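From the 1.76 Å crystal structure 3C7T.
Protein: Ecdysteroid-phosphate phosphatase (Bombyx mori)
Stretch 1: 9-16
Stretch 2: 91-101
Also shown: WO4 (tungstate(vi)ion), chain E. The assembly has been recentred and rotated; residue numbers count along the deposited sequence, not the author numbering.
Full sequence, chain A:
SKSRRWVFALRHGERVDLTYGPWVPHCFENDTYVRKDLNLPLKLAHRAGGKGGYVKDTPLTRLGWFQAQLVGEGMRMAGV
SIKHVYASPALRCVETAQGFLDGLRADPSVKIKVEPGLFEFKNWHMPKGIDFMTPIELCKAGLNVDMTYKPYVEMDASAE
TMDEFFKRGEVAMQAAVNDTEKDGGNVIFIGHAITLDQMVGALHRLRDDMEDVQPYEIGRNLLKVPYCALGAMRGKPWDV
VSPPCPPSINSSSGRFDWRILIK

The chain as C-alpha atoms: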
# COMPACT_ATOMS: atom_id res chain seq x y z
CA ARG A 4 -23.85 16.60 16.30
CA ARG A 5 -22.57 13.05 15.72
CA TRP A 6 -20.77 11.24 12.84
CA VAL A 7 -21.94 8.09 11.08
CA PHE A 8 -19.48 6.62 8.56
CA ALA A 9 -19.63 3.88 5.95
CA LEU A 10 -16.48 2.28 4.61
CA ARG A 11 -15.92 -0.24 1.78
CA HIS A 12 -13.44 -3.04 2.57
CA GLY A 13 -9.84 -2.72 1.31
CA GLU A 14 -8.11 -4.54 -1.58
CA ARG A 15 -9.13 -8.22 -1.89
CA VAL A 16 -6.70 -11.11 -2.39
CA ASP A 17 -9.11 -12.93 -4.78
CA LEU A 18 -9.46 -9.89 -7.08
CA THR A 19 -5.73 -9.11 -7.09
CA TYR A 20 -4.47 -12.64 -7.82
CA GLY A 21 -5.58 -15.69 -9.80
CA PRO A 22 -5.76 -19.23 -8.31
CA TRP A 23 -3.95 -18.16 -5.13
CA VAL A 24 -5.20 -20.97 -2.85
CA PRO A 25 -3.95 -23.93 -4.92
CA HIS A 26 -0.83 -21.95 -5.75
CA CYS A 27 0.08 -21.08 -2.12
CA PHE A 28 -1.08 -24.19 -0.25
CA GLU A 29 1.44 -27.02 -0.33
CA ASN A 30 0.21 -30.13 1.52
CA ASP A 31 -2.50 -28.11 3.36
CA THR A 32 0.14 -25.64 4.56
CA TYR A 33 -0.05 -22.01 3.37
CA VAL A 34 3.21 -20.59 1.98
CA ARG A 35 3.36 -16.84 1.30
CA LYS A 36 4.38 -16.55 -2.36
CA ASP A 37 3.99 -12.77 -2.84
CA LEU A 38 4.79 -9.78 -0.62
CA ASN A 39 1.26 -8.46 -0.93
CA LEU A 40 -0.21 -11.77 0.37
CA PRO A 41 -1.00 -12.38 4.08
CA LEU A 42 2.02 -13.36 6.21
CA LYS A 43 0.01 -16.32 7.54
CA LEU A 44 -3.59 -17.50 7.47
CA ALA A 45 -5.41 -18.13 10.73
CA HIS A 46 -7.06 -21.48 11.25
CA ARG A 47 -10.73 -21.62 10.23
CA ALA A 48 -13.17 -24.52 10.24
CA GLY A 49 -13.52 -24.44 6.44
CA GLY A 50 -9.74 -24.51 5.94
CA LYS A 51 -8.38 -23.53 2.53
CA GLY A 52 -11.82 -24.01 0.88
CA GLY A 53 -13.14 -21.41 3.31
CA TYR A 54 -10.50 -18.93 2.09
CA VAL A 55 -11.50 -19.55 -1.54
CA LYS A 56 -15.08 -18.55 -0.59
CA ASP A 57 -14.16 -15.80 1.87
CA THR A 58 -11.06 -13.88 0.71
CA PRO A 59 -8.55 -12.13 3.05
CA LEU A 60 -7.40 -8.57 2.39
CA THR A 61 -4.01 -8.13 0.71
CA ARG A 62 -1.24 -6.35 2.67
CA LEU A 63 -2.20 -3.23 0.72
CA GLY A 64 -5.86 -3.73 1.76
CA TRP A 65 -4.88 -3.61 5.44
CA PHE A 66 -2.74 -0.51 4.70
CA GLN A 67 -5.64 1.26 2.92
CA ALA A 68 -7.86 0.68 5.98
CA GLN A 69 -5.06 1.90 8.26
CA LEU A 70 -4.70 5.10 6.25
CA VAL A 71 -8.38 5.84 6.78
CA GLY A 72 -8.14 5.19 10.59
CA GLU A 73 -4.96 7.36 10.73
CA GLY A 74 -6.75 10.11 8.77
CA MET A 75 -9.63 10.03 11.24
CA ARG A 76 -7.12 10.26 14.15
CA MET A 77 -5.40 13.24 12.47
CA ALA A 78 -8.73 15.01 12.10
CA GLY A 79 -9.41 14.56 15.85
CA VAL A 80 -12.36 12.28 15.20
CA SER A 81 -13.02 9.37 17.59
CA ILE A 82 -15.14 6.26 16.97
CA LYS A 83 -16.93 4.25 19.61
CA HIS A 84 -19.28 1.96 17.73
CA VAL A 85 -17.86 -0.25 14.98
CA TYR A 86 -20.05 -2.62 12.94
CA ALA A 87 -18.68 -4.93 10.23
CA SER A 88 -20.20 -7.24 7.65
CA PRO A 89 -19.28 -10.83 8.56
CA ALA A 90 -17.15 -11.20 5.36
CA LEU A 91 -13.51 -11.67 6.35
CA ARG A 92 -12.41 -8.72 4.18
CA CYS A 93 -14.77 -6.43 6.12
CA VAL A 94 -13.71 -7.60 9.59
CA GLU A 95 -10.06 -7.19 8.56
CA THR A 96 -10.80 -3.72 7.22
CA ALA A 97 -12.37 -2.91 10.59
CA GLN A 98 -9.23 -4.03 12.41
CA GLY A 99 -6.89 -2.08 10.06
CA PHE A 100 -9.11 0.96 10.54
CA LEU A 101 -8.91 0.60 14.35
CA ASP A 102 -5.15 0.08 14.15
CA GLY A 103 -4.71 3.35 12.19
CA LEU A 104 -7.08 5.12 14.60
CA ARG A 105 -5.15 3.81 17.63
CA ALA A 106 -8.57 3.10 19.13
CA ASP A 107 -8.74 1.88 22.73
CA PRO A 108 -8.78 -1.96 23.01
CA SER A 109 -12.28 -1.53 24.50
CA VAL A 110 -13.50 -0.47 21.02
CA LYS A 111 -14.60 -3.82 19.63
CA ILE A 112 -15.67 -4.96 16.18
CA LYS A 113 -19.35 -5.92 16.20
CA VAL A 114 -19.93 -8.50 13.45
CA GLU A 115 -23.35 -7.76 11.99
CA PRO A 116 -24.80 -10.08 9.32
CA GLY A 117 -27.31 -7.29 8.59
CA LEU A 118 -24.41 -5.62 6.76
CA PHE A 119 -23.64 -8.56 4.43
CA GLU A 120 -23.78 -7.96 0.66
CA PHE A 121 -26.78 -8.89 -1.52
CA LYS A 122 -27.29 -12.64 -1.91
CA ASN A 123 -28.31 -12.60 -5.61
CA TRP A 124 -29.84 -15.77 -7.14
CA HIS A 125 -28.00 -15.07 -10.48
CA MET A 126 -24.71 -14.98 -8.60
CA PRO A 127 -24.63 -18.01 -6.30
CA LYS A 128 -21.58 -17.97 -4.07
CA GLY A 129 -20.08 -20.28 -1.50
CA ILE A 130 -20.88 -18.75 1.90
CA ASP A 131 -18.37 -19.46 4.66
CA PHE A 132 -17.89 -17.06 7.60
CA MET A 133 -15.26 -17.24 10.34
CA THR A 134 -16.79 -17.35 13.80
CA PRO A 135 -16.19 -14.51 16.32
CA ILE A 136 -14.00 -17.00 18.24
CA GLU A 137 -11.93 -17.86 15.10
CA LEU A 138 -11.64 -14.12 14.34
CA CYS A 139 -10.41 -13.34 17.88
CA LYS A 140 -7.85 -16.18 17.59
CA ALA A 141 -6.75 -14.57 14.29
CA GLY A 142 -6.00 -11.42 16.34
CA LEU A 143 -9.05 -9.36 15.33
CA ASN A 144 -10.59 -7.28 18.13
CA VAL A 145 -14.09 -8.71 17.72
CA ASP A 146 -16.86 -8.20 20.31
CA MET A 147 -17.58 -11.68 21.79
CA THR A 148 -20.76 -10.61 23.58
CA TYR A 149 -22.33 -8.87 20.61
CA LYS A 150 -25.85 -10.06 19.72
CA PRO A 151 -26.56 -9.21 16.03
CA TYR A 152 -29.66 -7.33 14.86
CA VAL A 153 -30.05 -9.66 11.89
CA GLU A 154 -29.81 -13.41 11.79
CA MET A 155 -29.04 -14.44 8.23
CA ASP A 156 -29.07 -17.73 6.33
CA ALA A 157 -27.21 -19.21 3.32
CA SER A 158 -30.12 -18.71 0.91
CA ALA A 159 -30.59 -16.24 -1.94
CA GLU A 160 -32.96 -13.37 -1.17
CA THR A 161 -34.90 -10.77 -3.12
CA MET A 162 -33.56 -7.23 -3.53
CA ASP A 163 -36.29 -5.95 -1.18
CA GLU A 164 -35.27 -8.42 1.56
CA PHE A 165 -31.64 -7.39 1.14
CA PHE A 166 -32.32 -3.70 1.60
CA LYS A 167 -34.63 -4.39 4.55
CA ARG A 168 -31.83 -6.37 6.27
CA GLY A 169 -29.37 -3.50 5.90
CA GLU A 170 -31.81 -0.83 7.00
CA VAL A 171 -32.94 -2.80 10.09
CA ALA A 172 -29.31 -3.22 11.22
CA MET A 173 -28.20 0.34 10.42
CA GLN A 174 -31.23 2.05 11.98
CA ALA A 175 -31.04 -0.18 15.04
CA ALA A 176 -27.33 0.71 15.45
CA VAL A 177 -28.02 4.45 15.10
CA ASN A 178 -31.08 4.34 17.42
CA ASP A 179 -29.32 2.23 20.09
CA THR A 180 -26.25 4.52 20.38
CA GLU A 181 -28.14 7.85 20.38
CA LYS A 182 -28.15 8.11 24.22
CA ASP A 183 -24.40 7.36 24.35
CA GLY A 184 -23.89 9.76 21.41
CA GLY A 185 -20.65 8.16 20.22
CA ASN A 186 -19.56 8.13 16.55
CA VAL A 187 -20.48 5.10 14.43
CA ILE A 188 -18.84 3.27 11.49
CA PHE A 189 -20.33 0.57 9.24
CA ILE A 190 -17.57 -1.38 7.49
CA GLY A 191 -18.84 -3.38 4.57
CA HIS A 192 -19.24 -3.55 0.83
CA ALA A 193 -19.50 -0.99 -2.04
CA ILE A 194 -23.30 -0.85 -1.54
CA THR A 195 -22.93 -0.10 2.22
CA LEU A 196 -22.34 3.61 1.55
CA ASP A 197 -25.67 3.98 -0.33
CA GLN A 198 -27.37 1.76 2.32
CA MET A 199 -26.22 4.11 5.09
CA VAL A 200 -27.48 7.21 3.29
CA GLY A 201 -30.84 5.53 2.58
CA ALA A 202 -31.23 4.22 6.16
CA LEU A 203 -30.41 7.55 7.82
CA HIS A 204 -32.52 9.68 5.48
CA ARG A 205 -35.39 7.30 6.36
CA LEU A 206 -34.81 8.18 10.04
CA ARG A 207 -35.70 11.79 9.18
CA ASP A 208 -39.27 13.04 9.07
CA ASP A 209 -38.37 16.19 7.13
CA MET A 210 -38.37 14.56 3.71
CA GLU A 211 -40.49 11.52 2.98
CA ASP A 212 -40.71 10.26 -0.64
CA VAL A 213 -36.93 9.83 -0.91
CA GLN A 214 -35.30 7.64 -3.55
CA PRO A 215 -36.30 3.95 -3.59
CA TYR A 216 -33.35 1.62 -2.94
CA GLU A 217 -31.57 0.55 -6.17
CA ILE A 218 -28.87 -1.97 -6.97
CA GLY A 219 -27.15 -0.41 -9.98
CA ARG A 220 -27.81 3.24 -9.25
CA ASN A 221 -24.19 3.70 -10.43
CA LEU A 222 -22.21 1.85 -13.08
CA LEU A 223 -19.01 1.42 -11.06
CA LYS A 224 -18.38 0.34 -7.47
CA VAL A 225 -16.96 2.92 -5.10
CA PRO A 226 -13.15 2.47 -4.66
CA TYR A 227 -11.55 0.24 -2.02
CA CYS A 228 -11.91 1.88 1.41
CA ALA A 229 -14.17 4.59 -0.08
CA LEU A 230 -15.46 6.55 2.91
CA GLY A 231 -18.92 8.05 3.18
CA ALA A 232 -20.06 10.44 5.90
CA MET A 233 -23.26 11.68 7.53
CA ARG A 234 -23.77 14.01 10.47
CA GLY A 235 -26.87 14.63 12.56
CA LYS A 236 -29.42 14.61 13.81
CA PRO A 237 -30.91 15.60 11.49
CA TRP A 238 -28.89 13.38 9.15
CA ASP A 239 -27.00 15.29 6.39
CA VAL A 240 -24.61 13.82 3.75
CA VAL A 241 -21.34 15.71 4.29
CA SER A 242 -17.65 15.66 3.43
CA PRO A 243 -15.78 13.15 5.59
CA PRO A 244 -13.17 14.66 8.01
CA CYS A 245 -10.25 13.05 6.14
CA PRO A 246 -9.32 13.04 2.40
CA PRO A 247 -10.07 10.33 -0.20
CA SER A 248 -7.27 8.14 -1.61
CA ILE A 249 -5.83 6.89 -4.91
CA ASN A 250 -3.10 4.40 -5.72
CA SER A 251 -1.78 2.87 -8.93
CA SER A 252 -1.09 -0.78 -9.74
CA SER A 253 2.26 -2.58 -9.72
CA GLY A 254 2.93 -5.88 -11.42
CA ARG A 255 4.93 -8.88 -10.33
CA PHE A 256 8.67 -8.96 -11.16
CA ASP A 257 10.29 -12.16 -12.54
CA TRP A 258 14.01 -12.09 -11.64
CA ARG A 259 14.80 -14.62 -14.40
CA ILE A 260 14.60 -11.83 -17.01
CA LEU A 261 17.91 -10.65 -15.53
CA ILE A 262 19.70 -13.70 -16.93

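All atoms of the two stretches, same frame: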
# COMPACT_ATOMS: atom_id res chain seq x y z
N ALA A 9 -19.50 5.17 6.63
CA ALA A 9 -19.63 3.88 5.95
C ALA A 9 -18.35 3.72 5.13
O ALA A 9 -17.88 4.67 4.49
CB ALA A 9 -20.82 3.85 5.04
N LEU A 10 -17.78 2.53 5.22
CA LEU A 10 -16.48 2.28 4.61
C LEU A 10 -16.50 0.97 3.81
O LEU A 10 -16.86 -0.07 4.36
CB LEU A 10 -15.43 2.21 5.73
CG LEU A 10 -13.95 1.94 5.41
CD1 LEU A 10 -13.34 3.13 4.64
CD2 LEU A 10 -13.19 1.73 6.67
N ARG A 11 -16.12 1.02 2.53
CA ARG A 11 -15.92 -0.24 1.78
C ARG A 11 -14.63 -0.95 2.26
O ARG A 11 -13.66 -0.29 2.67
CB ARG A 11 -15.85 0.02 0.26
CG ARG A 11 -15.90 -1.26 -0.57
CD ARG A 11 -15.66 -0.99 -2.06
NE ARG A 11 -15.55 -2.24 -2.78
CZ ARG A 11 -14.85 -2.38 -3.92
NH1 ARG A 11 -14.18 -1.35 -4.46
NH2 ARG A 11 -14.77 -3.56 -4.49
N HIS A 12 -14.62 -2.27 2.20
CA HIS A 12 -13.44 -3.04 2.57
C HIS A 12 -12.25 -2.65 1.66
O HIS A 12 -12.44 -2.04 0.59
CB HIS A 12 -13.74 -4.53 2.39
CG HIS A 12 -14.15 -4.87 0.99
ND1 HIS A 12 -13.26 -4.90 -0.07
CD2 HIS A 12 -15.37 -5.16 0.47
CE1 HIS A 12 -13.92 -5.22 -1.17
NE2 HIS A 12 -15.20 -5.35 -0.87
N GLY A 13 -11.04 -3.01 2.08
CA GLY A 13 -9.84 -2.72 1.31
C GLY A 13 -9.64 -3.75 0.21
O GLY A 13 -10.50 -4.60 -0.04
N GLU A 14 -8.48 -3.67 -0.44
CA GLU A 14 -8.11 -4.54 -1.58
C GLU A 14 -8.21 -6.02 -1.25
O GLU A 14 -7.69 -6.47 -0.23
CB GLU A 14 -6.67 -4.22 -2.02
CG GLU A 14 -6.17 -5.06 -3.19
CD GLU A 14 -4.75 -4.71 -3.62
OE1 GLU A 14 -3.77 -5.09 -2.93
OE2 GLU A 14 -4.63 -4.06 -4.68
N ARG A 15 -8.89 -6.78 -2.12
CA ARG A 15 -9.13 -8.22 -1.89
C ARG A 15 -8.05 -9.10 -2.51
O ARG A 15 -7.65 -8.88 -3.67
CB ARG A 15 -10.48 -8.61 -2.54
CG ARG A 15 -11.68 -8.10 -1.77
CD ARG A 15 -12.93 -8.22 -2.59
NE ARG A 15 -13.31 -9.60 -2.93
CZ ARG A 15 -14.54 -9.96 -3.32
NH1 ARG A 15 -15.50 -9.05 -3.43
NH2 ARG A 15 -14.82 -11.24 -3.59
N VAL A 16 -7.64 -10.16 -1.79
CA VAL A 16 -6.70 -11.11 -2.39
C VAL A 16 -7.28 -11.72 -3.69
O VAL A 16 -6.61 -11.79 -4.70
CB VAL A 16 -6.32 -12.27 -1.41
CG1 VAL A 16 -5.52 -13.35 -2.15
CG2 VAL A 16 -5.52 -11.71 -0.21
N LEU A 91 -14.83 -11.83 5.75
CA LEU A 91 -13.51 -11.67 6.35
C LEU A 91 -12.84 -10.37 5.93
O LEU A 91 -12.18 -9.73 6.76
CB LEU A 91 -12.57 -12.83 6.01
CG LEU A 91 -11.14 -12.66 6.52
CD1 LEU A 91 -11.10 -12.57 8.07
CD2 LEU A 91 -10.21 -13.77 5.94
N ARG A 92 -13.01 -9.99 4.67
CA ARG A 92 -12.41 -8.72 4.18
C ARG A 92 -12.92 -7.49 4.95
O ARG A 92 -12.18 -6.51 5.15
CB ARG A 92 -12.66 -8.57 2.68
CG ARG A 92 -14.14 -8.56 2.29
CD ARG A 92 -14.29 -8.58 0.78
NE ARG A 92 -15.64 -8.71 0.24
CZ ARG A 92 -16.30 -9.87 0.07
NH1 ARG A 92 -15.78 -11.04 0.47
NH2 ARG A 92 -17.51 -9.85 -0.48
N CYS A 93 -14.17 -7.55 5.39
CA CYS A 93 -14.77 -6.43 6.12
C CYS A 93 -14.29 -6.38 7.57
O CYS A 93 -13.95 -5.31 8.10
CB CYS A 93 -16.30 -6.48 6.04
SG CYS A 93 -16.92 -6.59 4.34
N VAL A 94 -14.25 -7.54 8.22
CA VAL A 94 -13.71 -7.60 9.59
C VAL A 94 -12.22 -7.19 9.61
O VAL A 94 -11.78 -6.45 10.50
CB VAL A 94 -13.91 -8.98 10.23
CG1 VAL A 94 -13.46 -8.93 11.70
CG2 VAL A 94 -15.41 -9.39 10.16
N GLU A 95 -11.45 -7.63 8.62
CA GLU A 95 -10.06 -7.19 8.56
C GLU A 95 -9.94 -5.71 8.27
O GLU A 95 -9.06 -5.07 8.83
CB GLU A 95 -9.26 -8.01 7.55
CG GLU A 95 -9.11 -9.49 7.94
CD GLU A 95 -8.20 -10.24 6.95
OE1 GLU A 95 -8.35 -10.05 5.72
OE2 GLU A 95 -7.35 -11.04 7.40
N THR A 96 -10.83 -5.16 7.45
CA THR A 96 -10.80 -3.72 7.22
C THR A 96 -11.07 -2.99 8.54
O THR A 96 -10.43 -1.97 8.86
CB THR A 96 -11.78 -3.32 6.13
OG1 THR A 96 -11.44 -4.04 4.94
CG2 THR A 96 -11.71 -1.76 5.85
N ALA A 97 -12.01 -3.52 9.30
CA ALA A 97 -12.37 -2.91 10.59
C ALA A 97 -11.16 -2.89 11.52
O ALA A 97 -10.90 -1.87 12.19
CB ALA A 97 -13.55 -3.69 11.22
N GLN A 98 -10.42 -4.00 11.57
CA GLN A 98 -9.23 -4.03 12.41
C GLN A 98 -8.15 -3.07 11.91
O GLN A 98 -7.57 -2.34 12.72
CB GLN A 98 -8.65 -5.44 12.54
CG GLN A 98 -7.52 -5.54 13.59
CD GLN A 98 -8.00 -5.14 14.97
OE1 GLN A 98 -9.02 -5.64 15.44
NE2 GLN A 98 -7.27 -4.23 15.62
N GLY A 99 -7.86 -3.05 10.60
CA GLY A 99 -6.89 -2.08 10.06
C GLY A 99 -7.31 -0.66 10.38
O GLY A 99 -6.50 0.16 10.82
N PHE A 100 -8.60 -0.37 10.24
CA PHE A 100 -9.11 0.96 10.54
C PHE A 100 -8.81 1.32 12.02
O PHE A 100 -8.26 2.40 12.34
CB PHE A 100 -10.63 1.01 10.26
CG PHE A 100 -11.28 2.27 10.71
CD1 PHE A 100 -11.18 3.44 9.95
CD2 PHE A 100 -12.04 2.29 11.89
CE1 PHE A 100 -11.77 4.61 10.37
CE2 PHE A 100 -12.66 3.47 12.30
CZ PHE A 100 -12.52 4.63 11.53
N LEU A 101 -9.16 0.40 12.91
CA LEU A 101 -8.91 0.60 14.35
C LEU A 101 -7.44 0.71 14.69
O LEU A 101 -7.06 1.45 15.61
CB LEU A 101 -9.60 -0.51 15.18
CG LEU A 101 -11.12 -0.50 15.18
CD1 LEU A 101 -11.68 -1.76 15.86
CD2 LEU A 101 -11.68 0.74 15.85
W WO4 E . -17.12 -5.83 -2.38
O1 WO4 E . -17.55 -3.97 -2.10
O2 WO4 E . -18.58 -6.27 -3.65
O3 WO4 E . -15.52 -6.35 -3.44
O4 WO4 E . -17.47 -7.07 -0.90

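Two arginines lie flat on each other in this contact. The guanidinium of Arg15 stacks on that of Arg92, with centres 3.8 Å apart and planes at 18°. Arg15 NH1 and Arg92 NH2 are 3.7 Å apart, although both groups carry positive charge. The bound tungstate, an anion, accepts hydrogen bonds from both groups, which can help to balance their charge. Arg15 NH1 donates to WO4 O3 at 2.7 Å. Arg92 donates to WO4 O4 through NE at 2.7 Å and through NH2 at 2.8 Å. The anion sits at the edge of each guanidinium, so the faces remain free to stack. The aliphatic parts also touch, with Arg15 CD 3.7 Å from Arg92 CD.

His12 lies beside this pair. His12 NE2 binds the tungstate W at 2.5 Å. His12 ND1 donates to Gly13 O at 2.8 Å, nearly in line at 172°, which helps to fix the ring orientation. Arg92 CD packs over one face of the ring, 3.6 Å from the His12 ring centroid and 9° off the normal. The CA-to-CB bond of Arg11 points away from the helix, yet its guanidinium reaches the ligand: Arg11 NE donates to WO4 O1 at 2.7 Å, and Arg11 NH2 to WO4 O3 at 3.1 Å.

Thr96 ties the loop to the helix. Gly13 N donates to Thr96 OG1 at 3.1 Å, the single hydrogen bond between the stretches. Thr96 OG1 in turn donates to Arg92 O at 2.6 Å, one turn earlier in the helix. The hydroxyl therefore links the loop backbone to the helix backbone. His12 CA also packs 3.3 Å from Thr96 OG1.

Toward the strand the side-chain packing is apolar. The CA-to-CB bond of Leu10 points toward the helix from the strand. Leu10 CD2 lies 3.9 Å from Thr96 CG2 and 4.2 Å from Phe100 CD1, bridging side chains one turn apart.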